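Local atomic coordinates of ketosynthase (Streptomyces sp. MSC090213JE08, PDB entry 6KXD), a protein that probably catalyses the decarboxylative condensation of a fatty acyl-ACP with malonyl-ACP to a 3-oxoacyl-ACP, as the ketosynthase of a highly reducing type II polyketide synthase. Residues 18-22 with 332-336; 168-174 with 390-394; 196-200 with 231-235; 358-364 with 375-381. All coordinates share one frame; numbering follows the deposited sequence.

Contact 1: 18-22 with 332-336; sequences ISSIG and SMLGH
Ile21 and Leu334 meet where a type I beta turn, Ser19 to Gly22, reached from strand 10-19 of the thiolase-like fold, abuts the end of helix 331-334. The contact is a worked example of a buried interface with one closely packed flank and one bridged by water. On the packed flank the two side chains cross at about a right angle, and a single methyl does most of the work: Leu334 CD2 lies 3.6 Å from Ile21 CG1 and 3.8 Å from Ile21 CD1. With chi1 of Ile21 at 72°, CG1 stands between the backbone N and the carbonyl carbon and carries CD1 along to the Leu334 methyl; Ile21 CG2 comes 3.8 Å from Met333 O. Tyr28 of helix 24-34 touches both Ile21 and Leu334 and extends the apolar patch.

The turn itself is pinned by Ser19, whose hydroxyl both accepts and donates. OG takes the N-H of Ile21 at 3.1 Å, forming an ST turn, and gives its proton to Gly22 O at 2.7 Å, in the carbonyl plane on a lone pair. An alanine here would remove the hydroxyl and is likely to leave Ile21 N and Gly22 O without these mates, letting the turn that presents Ile21 to Leu334 relax.

The other flank is looser. There Ser20 points toward the helix end, where Gly335 leaves helical geometry with positive phi, and a water mediates between the segments. This water lies 3.0 Å from Ser20 OG and donates to Leu334 O at 2.6 Å.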
loop_
_atom_site.group_PDB
_atom_site.type_symbol
_atom_site.label_atom_id
_atom_site.label_comp_id
_atom_site.label_asym_id
_atom_site.label_seq_id
_atom_site.Cartn_x
_atom_site.Cartn_y
_atom_site.Cartn_z
ATOM N N ILE A 18 -19.094 -3.659 -2.757
ATOM C CA ILE A 18 -19.148 -4.836 -3.565
ATOM C C ILE A 18 -18.707 -5.981 -2.670
ATOM O O ILE A 18 -17.541 -6.060 -2.354
ATOM C CB ILE A 18 -18.190 -4.783 -4.765
ATOM C CG1 ILE A 18 -18.458 -3.615 -5.718
ATOM C CG2 ILE A 18 -18.214 -6.110 -5.488
ATOM C CD1 ILE A 18 -19.573 -3.878 -6.687
ATOM N N SER A 19 -19.614 -6.869 -2.279
ATOM C CA SER A 19 -19.244 -7.879 -1.290
ATOM C C SER A 19 -19.985 -9.175 -1.586
ATOM O O SER A 19 -20.984 -9.185 -2.326
ATOM C CB SER A 19 -19.534 -7.395 0.116
ATOM O OG SER A 19 -20.842 -7.758 0.527
ATOM N N SER A 20 -19.497 -10.224 -0.928
ATOM C CA SER A 20 -20.011 -11.563 -1.032
ATOM C C SER A 20 -21.402 -11.658 -0.392
ATOM O O SER A 20 -22.043 -12.651 -0.640
ATOM C CB SER A 20 -19.039 -12.562 -0.431
ATOM O OG SER A 20 -18.901 -12.323 0.955
ATOM N N ILE A 21 -21.831 -10.661 0.409
ATOM C CA ILE A 21 -23.122 -10.658 1.089
ATOM C C ILE A 21 -23.996 -9.485 0.639
ATOM O O ILE A 21 -24.994 -9.147 1.330
ATOM C CB ILE A 21 -22.982 -10.673 2.625
ATOM C CG1 ILE A 21 -22.475 -9.349 3.209
ATOM C CG2 ILE A 21 -22.124 -11.858 3.038
ATOM C CD1 ILE A 21 -22.520 -9.279 4.703
ATOM N N GLY A 22 -23.650 -8.852 -0.486
ATOM C CA GLY A 22 -24.427 -7.724 -0.942
ATOM C C GLY A 22 -23.597 -6.626 -1.588
ATOM O O GLY A 22 -22.455 -6.366 -1.203
ATOM N N SER A 332 -16.887 -13.711 9.619
ATOM C CA SER A 332 -17.716 -14.896 9.756
ATOM C C SER A 332 -18.675 -14.926 8.561
ATOM O O SER A 332 -18.855 -15.974 7.984
ATOM C CB SER A 332 -18.431 -14.927 11.060
ATOM O OG SER A 332 -19.332 -13.845 11.177
ATOM N N MET A 333 -19.155 -13.733 8.153
ATOM C CA MET A 333 -20.054 -13.597 7.030
ATOM C C MET A 333 -19.283 -13.413 5.714
ATOM O O MET A 333 -19.527 -14.111 4.747
ATOM C CB MET A 333 -20.989 -12.412 7.235
ATOM C CG MET A 333 -21.964 -12.596 8.365
ATOM S SD MET A 333 -22.829 -11.059 8.780
ATOM C CE MET A 333 -21.599 -10.239 9.801
ATOM N N LEU A 334 -18.358 -12.438 5.657
ATOM C CA LEU A 334 -17.654 -12.107 4.384
ATOM C C LEU A 334 -16.612 -13.134 3.992
ATOM O O LEU A 334 -16.164 -13.144 2.874
ATOM C CB LEU A 334 -16.994 -10.748 4.562
ATOM C CG LEU A 334 -17.984 -9.613 4.729
ATOM C CD1 LEU A 334 -17.273 -8.284 4.866
ATOM C CD2 LEU A 334 -18.936 -9.576 3.548
ATOM N N GLY A 335 -16.175 -13.966 4.939
ATOM C CA GLY A 335 -14.933 -14.619 4.746
ATOM C C GLY A 335 -13.834 -13.562 4.821
ATOM O O GLY A 335 -14.077 -12.414 5.239
ATOM N N HIS A 336 -12.637 -13.942 4.426
ATOM C CA HIS A 336 -11.513 -13.032 4.546
ATOM C C HIS A 336 -11.318 -12.355 3.192
ATOM O O HIS A 336 -10.725 -12.969 2.298
ATOM C CB HIS A 336 -10.271 -13.788 5.011
ATOM C CG HIS A 336 -9.152 -12.872 5.371
ATOM N ND1 HIS A 336 -9.152 -11.529 4.996
ATOM C CD2 HIS A 336 -8.020 -13.080 6.069
ATOM C CE1 HIS A 336 -8.042 -10.956 5.441
ATOM N NE2 HIS A 336 -7.324 -11.892 6.099
HETATM O O HOH W 1 -15.942 -12.106 0.516
#

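Contact 2: 168-174 with 390-394; sequences TACAAGN and NNSSA
Asn174 and Asn390 join the start of helix 172-185 to strand 387-394, beside a Thr-Ala-Cys-Ala-Ala-Gly sequence that is consistent with the nucleophile elbow of ketosynthases. Asn390 ND2 donates to Asn174 OD1 at 2.8 Å, tilted 22° from the carbonyl plane, and the two amide planes stand 89° apart. A weak bond runs the other way, from Asn174 ND2 to the backbone Asn390 O at 2.9 Å. With CG of Asn390 trans to its backbone N (chi1 -176°), the amide swings across to the helix.

Around Cys170 the packing is made of small groups. Ala394 CB sits 3.2 Å from Thr168 O and 4.0 Å from each of Ala169 CB and Ala171 CB, while Cys170 CB approaches Ser393 O at 3.1 Å.

A second shell fixes these groups. Ser342 bonds through OG to Cys170 O and Asn174 N, and through its carbonyl O to Asn390 ND2; Ala400 O on the adjoining strand receives Asn174 ND2 and Ser392 OG. His301 and His336 touch Cys170, as expected if this cysteine is the family's acyl-carrying residue. Held by Ala400, Ser392 OG lies 3.2 Å from both CA and CB of Ala171.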
loop_
_atom_site.group_PDB
_atom_site.type_symbol
_atom_site.label_atom_id
_atom_site.label_comp_id
_atom_site.label_asym_id
_atom_site.label_seq_id
_atom_site.Cartn_x
_atom_site.Cartn_y
_atom_site.Cartn_z
ATOM N N THR A 168 -0.869 -3.142 2.619
ATOM C CA THR A 168 -0.661 -3.680 3.959
ATOM C C THR A 168 -1.697 -4.785 4.211
ATOM O O THR A 168 -2.249 -4.957 5.342
ATOM C CB THR A 168 -0.678 -2.553 4.992
ATOM O OG1 THR A 168 -1.944 -1.898 4.934
ATOM C CG2 THR A 168 0.428 -1.541 4.799
ATOM N N ALA A 169 -2.052 -5.467 3.124
ATOM C CA ALA A 169 -2.870 -6.693 3.171
ATOM C C ALA A 169 -4.177 -6.502 3.963
ATOM O O ALA A 169 -5.003 -5.630 3.642
ATOM C CB ALA A 169 -1.992 -7.811 3.639
ATOM N N CYS A 170 -4.448 -7.332 4.987
ATOM C CA CYS A 170 -5.766 -7.287 5.648
ATOM C C CYS A 170 -6.035 -5.973 6.370
ATOM O O CYS A 170 -7.228 -5.604 6.613
ATOM C CB CYS A 170 -5.889 -8.365 6.704
ATOM S SG CYS A 170 -4.940 -9.800 6.203
ATOM N N ALA A 171 -4.957 -5.243 6.677
ATOM C CA ALA A 171 -5.104 -4.018 7.393
ATOM C C ALA A 171 -5.247 -2.842 6.426
ATOM O O ALA A 171 -5.443 -1.739 6.851
ATOM C CB ALA A 171 -3.923 -3.809 8.310
ATOM N N ALA A 172 -5.184 -3.108 5.123
ATOM C CA ALA A 172 -4.945 -2.046 4.162
ATOM C C ALA A 172 -6.139 -1.085 4.139
ATOM O O ALA A 172 -5.957 0.107 4.066
ATOM C CB ALA A 172 -4.621 -2.653 2.826
ATOM N N GLY A 173 -7.370 -1.589 4.267
ATOM C CA GLY A 173 -8.553 -0.714 4.313
ATOM C C GLY A 173 -8.495 0.320 5.434
ATOM O O GLY A 173 -8.724 1.447 5.237
ATOM N N ASN A 174 -8.134 -0.115 6.635
ATOM C CA ASN A 174 -8.004 0.736 7.779
ATOM C C ASN A 174 -6.838 1.714 7.595
ATOM O O ASN A 174 -6.945 2.882 7.960
ATOM C CB ASN A 174 -7.773 -0.075 9.053
ATOM C CG ASN A 174 -9.055 -0.429 9.777
ATOM O OD1 ASN A 174 -10.136 -0.018 9.341
ATOM N ND2 ASN A 174 -8.934 -1.252 10.814
ATOM N N ASN A 390 -12.721 -0.751 14.847
ATOM C CA ASN A 390 -12.531 -1.718 13.815
ATOM C C ASN A 390 -11.058 -2.102 13.764
ATOM O O ASN A 390 -10.228 -1.276 13.405
ATOM C CB ASN A 390 -12.946 -1.131 12.468
ATOM C CG ASN A 390 -12.882 -2.105 11.315
ATOM O OD1 ASN A 390 -13.429 -3.214 11.403
ATOM N ND2 ASN A 390 -12.264 -1.673 10.216
ATOM N N ASN A 391 -10.785 -3.373 14.066
ATOM C CA ASN A 391 -9.496 -3.914 14.155
ATOM C C ASN A 391 -9.082 -4.519 12.822
ATOM O O ASN A 391 -9.879 -5.052 12.045
ATOM C CB ASN A 391 -9.370 -5.052 15.163
ATOM C CG ASN A 391 -9.441 -4.606 16.606
ATOM O OD1 ASN A 391 -9.591 -3.428 16.913
ATOM N ND2 ASN A 391 -9.321 -5.568 17.504
ATOM N N SER A 392 -7.764 -4.524 12.622
ATOM C CA SER A 392 -7.226 -5.203 11.514
ATOM C C SER A 392 -5.757 -5.443 11.810
ATOM O O SER A 392 -5.108 -4.613 12.442
ATOM C CB SER A 392 -7.441 -4.440 10.236
ATOM O OG SER A 392 -6.522 -3.358 10.156
ATOM N N SER A 393 -5.314 -6.640 11.434
ATOM C CA SER A 393 -3.974 -7.088 11.581
ATOM C C SER A 393 -3.633 -7.749 10.261
ATOM O O SER A 393 -4.536 -8.166 9.538
ATOM C CB SER A 393 -3.798 -8.042 12.733
ATOM O OG SER A 393 -4.068 -7.373 13.947
ATOM N N ALA A 394 -2.360 -7.719 9.910
ATOM C CA ALA A 394 -1.940 -8.264 8.668
ATOM C C ALA A 394 -0.609 -8.951 8.884
ATOM O O ALA A 394 0.018 -8.771 9.919
ATOM C CB ALA A 394 -1.869 -7.175 7.616
#

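Contact 3: 196-200 with 231-235; sequences GADAV and TGEGA
Glu233 and Val200 show how an acid can continue a strand pairing after the backbone bonds run out. In Glu233, CB lies 3.3 Å from Asp198 O. CG, placed between the backbone N and the carbonyl carbon (chi1 60°), meets Val200 CG2 at 3.6 Å, and CD remains near that methyl at 3.8 Å as the two side chains cross at about a right angle. At the tip, OE1 accepts from Val200 N at 2.7 Å on its anti lone pair, an almost straight bond of 166°. OE1 also forms a salt bridge with Arg44, whereas OE2 takes Tyr81 OH and Val58 N, so both oxygens of the buried carboxylate are engaged; these donors would probably favour its charged form.

One step along, Asp198 and Gly234 are an antiparallel hydrogen-bonded pair: Asp198 N reaches Gly234 O at 3.0 Å, and Gly234 N returns to Asp198 O at 2.9 Å. Beyond them is the non-hydrogen-bonded pair Ala197 and Ala235, with CB atoms 3.9 Å apart. Helix 77-93 covers these alanines through Ala82, Tyr81 and Ala85, while strands 191-198 and 234-242 lie between strand 105-110 and strand 10-19 in the large mixed sheet.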
loop_
_atom_site.group_PDB
_atom_site.type_symbol
_atom_site.label_atom_id
_atom_site.label_comp_id
_atom_site.label_asym_id
_atom_site.label_seq_id
_atom_site.Cartn_x
_atom_site.Cartn_y
_atom_site.Cartn_z
ATOM N N GLY A 196 -10.527 -0.456 0.260
ATOM C CA GLY A 196 -9.756 -1.595 -0.119
ATOM C C GLY A 196 -10.548 -2.466 -1.051
ATOM O O GLY A 196 -11.767 -2.321 -1.143
ATOM N N ALA A 197 -9.813 -3.290 -1.766
ATOM C CA ALA A 197 -10.320 -4.092 -2.852
ATOM C C ALA A 197 -9.411 -5.294 -3.023
ATOM O O ALA A 197 -8.200 -5.156 -2.928
ATOM C CB ALA A 197 -10.311 -3.299 -4.129
ATOM N N ASP A 198 -10.004 -6.456 -3.306
ATOM C CA ASP A 198 -9.260 -7.587 -3.705
ATOM C C ASP A 198 -10.167 -8.543 -4.480
ATOM O O ASP A 198 -11.372 -8.388 -4.450
ATOM C CB ASP A 198 -8.708 -8.340 -2.502
ATOM C CG ASP A 198 -7.213 -8.501 -2.638
ATOM O OD1 ASP A 198 -6.760 -9.079 -3.684
ATOM O OD2 ASP A 198 -6.552 -7.969 -1.751
ATOM N N ALA A 199 -9.549 -9.488 -5.167
ATOM C CA ALA A 199 -10.270 -10.440 -5.957
ATOM C C ALA A 199 -9.770 -11.829 -5.604
ATOM O O ALA A 199 -8.574 -12.049 -5.498
ATOM C CB ALA A 199 -10.078 -10.155 -7.415
ATOM N N VAL A 200 -10.717 -12.768 -5.526
ATOM C CA VAL A 200 -10.375 -14.161 -5.288
ATOM C C VAL A 200 -9.387 -14.633 -6.352
ATOM O O VAL A 200 -9.483 -14.344 -7.556
ATOM C CB VAL A 200 -11.645 -15.029 -5.189
ATOM C CG1 VAL A 200 -11.354 -16.504 -5.429
ATOM C CG2 VAL A 200 -12.332 -14.805 -3.857
ATOM N N THR A 231 -11.280 -17.642 1.802
ATOM C CA THR A 231 -10.789 -16.496 1.004
ATOM C C THR A 231 -12.003 -15.794 0.391
ATOM O O THR A 231 -13.026 -16.426 0.054
ATOM C CB THR A 231 -9.794 -16.937 -0.061
ATOM O OG1 THR A 231 -10.466 -17.710 -1.045
ATOM C CG2 THR A 231 -8.642 -17.751 0.474
ATOM N N GLY A 232 -11.911 -14.469 0.345
ATOM C CA GLY A 232 -12.953 -13.597 -0.042
ATOM C C GLY A 232 -12.421 -12.517 -0.956
ATOM O O GLY A 232 -11.303 -12.598 -1.441
ATOM N N GLU A 233 -13.308 -11.582 -1.276
ATOM C CA GLU A 233 -13.004 -10.558 -2.188
ATOM C C GLU A 233 -14.067 -9.474 -2.101
ATOM O O GLU A 233 -15.021 -9.551 -1.338
ATOM C CB GLU A 233 -12.929 -11.123 -3.602
ATOM C CG GLU A 233 -14.240 -11.769 -4.082
ATOM C CD GLU A 233 -14.284 -12.042 -5.563
ATOM O OE1 GLU A 233 -13.214 -12.164 -6.193
ATOM O OE2 GLU A 233 -15.408 -12.109 -6.092
ATOM N N GLY A 234 -13.863 -8.437 -2.902
ATOM C CA GLY A 234 -14.784 -7.355 -2.943
ATOM C C GLY A 234 -14.084 -6.028 -2.786
ATOM O O GLY A 234 -12.909 -5.937 -2.907
ATOM N N ALA A 235 -14.871 -4.984 -2.576
ATOM C CA ALA A 235 -14.320 -3.669 -2.380
ATOM C C ALA A 235 -15.243 -2.906 -1.447
ATOM O O ALA A 235 -16.486 -3.007 -1.510
ATOM C CB ALA A 235 -14.175 -2.992 -3.716
#

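Contact 4: 358-364 with 375-381; sequences IPPTINH and VVPNRAV
Asn378 clasps the backbone of His364 with both ends of its amide. Its CG lies beside the backbone N (chi1 -59°), which brings OD1 to His364 N at 2.9 Å on a lone pair in the carbonyl plane, and ND2 to His364 O at 2.8 Å along a straight bond (180°). With a leucine in place of Asn378, His364 N and O would probably lose both these partners, and the backbone around His364 could shift. The His364 ring, its CG trans to the backbone N (chi1 -160°), lies flat against Val375: CG2 makes a CH-pi contact 3.5 Å from the ring centroid. NE2 of that ring bonds to Thr367 OG1.

Both segments belong to the irregular connection closed by the short antiparallel strands 357-358 and 381-382. Ile358 and Val381 form a hydrogen-bonded pair there, and Ile358 CG2 packs on Val376 CG2 at 3.8 Å, the two side chains roughly perpendicular. Between these ends, Pro360 CB rests 3.5 Å from Arg379 N. Asn378 N donates to Thr361 O at 2.8 Å from above the carbonyl plane, whereas Thr361 OG1, turned beside its own backbone N, donates to Val375 O at 2.7 Å in plane and also bonds to Ala329 N.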
loop_
_atom_site.group_PDB
_atom_site.type_symbol
_atom_site.label_atom_id
_atom_site.label_comp_id
_atom_site.label_asym_id
_atom_site.label_seq_id
_atom_site.Cartn_x
_atom_site.Cartn_y
_atom_site.Cartn_z
ATOM N N ILE A 358 -25.475 -4.263 15.917
ATOM C CA ILE A 358 -24.201 -4.899 16.016
ATOM C C ILE A 358 -24.298 -6.174 15.201
ATOM O O ILE A 358 -25.119 -7.052 15.497
ATOM C CB ILE A 358 -23.791 -5.187 17.469
ATOM C CG1 ILE A 358 -23.748 -3.930 18.330
ATOM C CG2 ILE A 358 -22.451 -5.913 17.488
ATOM C CD1 ILE A 358 -23.471 -4.240 19.776
ATOM N N PRO A 359 -23.490 -6.301 14.125
ATOM C CA PRO A 359 -23.596 -7.433 13.229
ATOM C C PRO A 359 -23.047 -8.639 13.965
ATOM O O PRO A 359 -22.209 -8.478 14.860
ATOM C CB PRO A 359 -22.727 -7.046 12.031
ATOM C CG PRO A 359 -21.691 -6.123 12.623
ATOM C CD PRO A 359 -22.428 -5.371 13.710
ATOM N N PRO A 360 -23.498 -9.855 13.592
ATOM C CA PRO A 360 -23.147 -11.064 14.333
ATOM C C PRO A 360 -21.844 -11.732 13.906
ATOM O O PRO A 360 -21.430 -11.620 12.738
ATOM C CB PRO A 360 -24.270 -12.053 13.985
ATOM C CG PRO A 360 -24.723 -11.615 12.604
ATOM C CD PRO A 360 -24.432 -10.127 12.489
ATOM N N THR A 361 -21.270 -12.482 14.854
ATOM C CA THR A 361 -20.337 -13.539 14.552
ATOM C C THR A 361 -21.147 -14.820 14.322
ATOM O O THR A 361 -21.648 -15.422 15.292
ATOM C CB THR A 361 -19.316 -13.724 15.682
ATOM O OG1 THR A 361 -18.849 -12.441 16.087
ATOM C CG2 THR A 361 -18.187 -14.646 15.280
ATOM N N ILE A 362 -21.265 -15.229 13.055
ATOM C CA ILE A 362 -22.109 -16.333 12.641
ATOM C C ILE A 362 -21.288 -17.628 12.675
ATOM O O ILE A 362 -20.121 -17.614 13.024
ATOM C CB ILE A 362 -22.735 -16.049 11.259
ATOM C CG1 ILE A 362 -21.747 -16.229 10.093
ATOM C CG2 ILE A 362 -23.370 -14.679 11.271
ATOM C CD1 ILE A 362 -22.398 -16.269 8.704
ATOM N N ASN A 363 -21.949 -18.749 12.368
ATOM C CA ASN A 363 -21.395 -20.091 12.466
ATOM C C ASN A 363 -20.823 -20.335 13.878
ATOM O O ASN A 363 -19.875 -21.108 14.043
ATOM C CB ASN A 363 -20.342 -20.351 11.381
ATOM C CG ASN A 363 -20.773 -19.909 9.998
ATOM O OD1 ASN A 363 -21.918 -20.116 9.621
ATOM N ND2 ASN A 363 -19.873 -19.292 9.241
ATOM N N HIS A 364 -21.383 -19.668 14.888
ATOM C CA HIS A 364 -20.875 -19.751 16.247
ATOM C C HIS A 364 -21.615 -20.849 17.021
ATOM O O HIS A 364 -22.818 -20.685 17.346
ATOM C CB HIS A 364 -20.987 -18.413 16.975
ATOM C CG HIS A 364 -20.063 -18.323 18.151
ATOM N ND1 HIS A 364 -18.688 -18.304 17.997
ATOM C CD2 HIS A 364 -20.291 -18.263 19.484
ATOM C CE1 HIS A 364 -18.120 -18.216 19.182
ATOM N NE2 HIS A 364 -19.073 -18.175 20.108
ATOM N N VAL A 375 -19.316 -12.442 21.532
ATOM C CA VAL A 375 -19.102 -12.307 20.105
ATOM C C VAL A 375 -20.417 -11.996 19.366
ATOM O O VAL A 375 -20.483 -12.092 18.145
ATOM C CB VAL A 375 -18.411 -13.561 19.555
ATOM C CG1 VAL A 375 -17.084 -13.782 20.266
ATOM C CG2 VAL A 375 -19.290 -14.808 19.643
ATOM N N VAL A 376 -21.463 -11.631 20.108
ATOM C CA VAL A 376 -22.790 -11.417 19.517
ATOM C C VAL A 376 -23.068 -12.580 18.576
ATOM O O VAL A 376 -23.176 -12.419 17.367
ATOM C CB VAL A 376 -22.840 -10.043 18.823
ATOM C CG1 VAL A 376 -24.195 -9.758 18.189
ATOM C CG2 VAL A 376 -22.452 -8.932 19.787
ATOM N N PRO A 377 -23.167 -13.827 19.088
ATOM C CA PRO A 377 -23.221 -15.002 18.227
ATOM C C PRO A 377 -24.487 -15.014 17.362
ATOM O O PRO A 377 -25.550 -14.669 17.868
ATOM C CB PRO A 377 -23.236 -16.210 19.187
ATOM C CG PRO A 377 -23.664 -15.646 20.542
ATOM C CD PRO A 377 -23.347 -14.161 20.514
ATOM N N ASN A 378 -24.295 -15.312 16.070
ATOM C CA ASN A 378 -25.285 -15.775 15.090
ATOM C C ASN A 378 -26.378 -14.751 14.744
ATOM O O ASN A 378 -26.911 -14.824 13.655
ATOM C CB ASN A 378 -25.897 -17.091 15.547
ATOM C CG ASN A 378 -24.823 -18.133 15.713
ATOM O OD1 ASN A 378 -23.980 -18.290 14.834
ATOM N ND2 ASN A 378 -24.818 -18.807 16.856
ATOM N N ARG A 379 -26.763 -13.857 15.645
ATOM C CA ARG A 379 -27.830 -12.909 15.318
ATOM C C ARG A 379 -27.412 -11.493 15.686
ATOM O O ARG A 379 -26.898 -11.237 16.764
ATOM C CB ARG A 379 -29.165 -13.203 16.027
ATOM C CG ARG A 379 -29.079 -14.151 17.212
ATOM C CD ARG A 379 -30.433 -14.399 17.858
ATOM N NE ARG A 379 -30.519 -15.615 18.671
ATOM C CZ ARG A 379 -30.457 -16.880 18.225
ATOM N NH1 ARG A 379 -29.705 -17.217 17.181
ATOM N NH2 ARG A 379 -31.148 -17.818 18.855
ATOM N N ALA A 380 -27.714 -10.564 14.777
ATOM C CA ALA A 380 -27.540 -9.160 15.033
ATOM C C ALA A 380 -28.381 -8.784 16.243
ATOM O O ALA A 380 -29.431 -9.351 16.453
ATOM C CB ALA A 380 -27.939 -8.330 13.838
ATOM N N VAL A 381 -27.889 -7.821 17.017
ATOM C CA VAL A 381 -28.657 -7.275 18.112
ATOM C C VAL A 381 -28.798 -5.777 17.861
ATOM O O VAL A 381 -28.044 -5.219 17.090
ATOM C CB VAL A 381 -28.020 -7.600 19.479
ATOM C CG1 VAL A 381 -28.119 -9.087 19.793
ATOM C CG2 VAL A 381 -26.576 -7.131 19.566
#

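In the fold
Contacts 1, 2 and 3 are buried and share the large mixed sheet; the centre of contact 4 lies about 19 Å from that of the chain, partly buried, on its own two-stranded pairing. Chemistry follows place. Contact 3 pairs neighbouring strands through backbone bonds and a fully engaged carboxylate, contact 2 sets a helix start on a strand with alanines and crossed amides, and contact 1 relies on aliphatic packing and a water. In contact 4, backbone and amide bonds order a loop. The sites also touch: Ile18 O probably bonds to Ala235 N, contact 1 meets contact 2 at His336, and Ser332 OG probably bonds to Ile362 N, joining contact 1 to each of the others.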